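PDB 2YG9: DNA-3-methyladenine glycosidase II, putative from Deinococcus radiodurans, which belongs to the HhH-GPD superfamily of base excision DNA repair proteins and is a largely helical, putative DNA glycosidase. Local coordinates for residues Ala213-Ala216 with Arg217-Gly221. Sequence-based numbering, arbitrary orientation.
Sequences ANSA and RMQAG
Ser215 O accepts the shortest backbone bond of this helix end, from Gln219 N at 2.8 Å, and the same two residues meet again through their side chains. In the modelled conformer of Gln219, Ser215 OG gives its hydrogen to Gln219 OE1 over 2.9 Å, arriving in the carbonyl plane on a lone pair; a second conformer of Gln219 makes this bond doubtful as a constant feature. With OG trans to the backbone N (chi1 171°), the hydroxyl meets the glutamine of the next turn, whose CG lies 3.3 Å from Ser215 O in that conformer. This is the last turn of helix 204-219, where Ala220 N makes the last regular helical bond, to Ala216 O at 2.9 Å. The helix then closes in a Schellman motif, with Gly221 N bonded to Met218 O at 2.9 Å. Gly221 has a positive phi, which suits glycine because a CB there would jam against the carbonyl O of Ala220. Elsewhere round the helix, Asn214 and Arg217 run side by side in the same direction, their amide and guanidinium planes 33° apart. Arg217 NH1 bonds to Ala223 O, joining the helix to the C-terminal tail, while Asn214 packs on Val45 and Cys49, and Arg217 on Leu48, of helix 40-49.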
loop_
_atom_site.group_PDB
_atom_site.type_symbol
_atom_site.label_atom_id
_atom_site.label_comp_id
_atom_site.label_asym_id
_atom_site.label_seq_id
_atom_site.Cartn_x
_atom_site.Cartn_y
_atom_site.Cartn_z
ATOM N N ALA A 213 13.602 2.554 -1.138
ATOM C CA ALA A 213 14.397 3.771 -1.316
ATOM C C ALA A 213 15.836 3.392 -1.711
ATOM O O ALA A 213 16.453 4.034 -2.541
ATOM C CB ALA A 213 14.388 4.651 -0.049
ATOM N N ASN A 214 16.350 2.317 -1.129
ATOM C CA ASN A 214 17.706 1.889 -1.406
ATOM C C ASN A 214 17.804 1.371 -2.829
ATOM O O ASN A 214 18.843 1.519 -3.497
ATOM C CB ASN A 214 18.154 0.854 -0.372
ATOM C CG ASN A 214 19.621 0.541 -0.456
ATOM O OD1 ASN A 214 20.043 -0.587 -0.791
ATOM N ND2 ASN A 214 20.413 1.536 -0.192
ATOM N N SER A 215 16.730 0.751 -3.302
ATOM C CA SER A 215 16.735 0.244 -4.658
ATOM C C SER A 215 16.809 1.411 -5.649
ATOM O O SER A 215 17.541 1.358 -6.603
ATOM C CB SER A 215 15.493 -0.600 -4.933
ATOM O OG SER A 215 15.409 -0.908 -6.319
ATOM N N ALA A 216 15.996 2.424 -5.413
ATOM C CA ALA A 216 15.991 3.678 -6.171
ATOM C C ALA A 216 17.371 4.359 -6.140
ATOM O O ALA A 216 17.899 4.790 -7.176
ATOM C CB ALA A 216 14.862 4.612 -5.582
ATOM N N ARG A 217 17.995 4.361 -4.964
ATOM C CA ARG A 217 19.353 4.863 -4.775
ATOM C C ARG A 217 20.385 4.153 -5.643
ATOM O O ARG A 217 21.182 4.805 -6.299
ATOM C CB ARG A 217 19.736 4.810 -3.302
ATOM C CG ARG A 217 21.035 5.540 -2.924
ATOM C CD ARG A 217 21.352 5.285 -1.485
ATOM N NE ARG A 217 21.712 3.886 -1.255
ATOM C CZ ARG A 217 22.893 3.349 -1.547
ATOM N NH1 ARG A 217 23.880 4.093 -2.054
ATOM N NH2 ARG A 217 23.099 2.055 -1.337
ATOM N N MET A 218 20.343 2.819 -5.650
ATOM C CA MET A 218 21.172 1.995 -6.528
ATOM C C MET A 218 20.820 2.231 -8.011
ATOM O O MET A 218 21.714 2.332 -8.830
ATOM C CB MET A 218 20.993 0.504 -6.180
ATOM C CG MET A 218 21.543 0.084 -4.795
ATOM S SD MET A 218 23.242 0.626 -4.490
ATOM C CE MET A 218 24.260 -0.369 -5.606
ATOM N N GLN A 219 19.530 2.335 -8.344
ATOM C CA GLN A 219 19.149 2.546 -9.745
ATOM C C GLN A 219 19.620 3.922 -10.254
ATOM O O GLN A 219 19.768 4.122 -11.456
ATOM C CB GLN A 219 17.650 2.322 -9.948
ATOM C CG GLN A 219 17.276 0.828 -9.879
ATOM C CD GLN A 219 15.783 0.572 -9.975
ATOM O OE1 GLN A 219 15.148 0.168 -9.016
ATOM N NE2 GLN A 219 15.227 0.785 -11.154
ATOM N N ALA A 220 19.886 4.841 -9.318
ATOM C CA ALA A 220 20.455 6.169 -9.581
ATOM C C ALA A 220 21.984 6.194 -9.605
ATOM O O ALA A 220 22.575 7.247 -9.827
ATOM C CB ALA A 220 19.899 7.217 -8.560
ATOM N N GLY A 221 22.651 5.058 -9.409
ATOM C CA GLY A 221 24.097 4.995 -9.522
ATOM C C GLY A 221 24.827 4.993 -8.188
ATOM O O GLY A 221 26.042 5.083 -8.175
#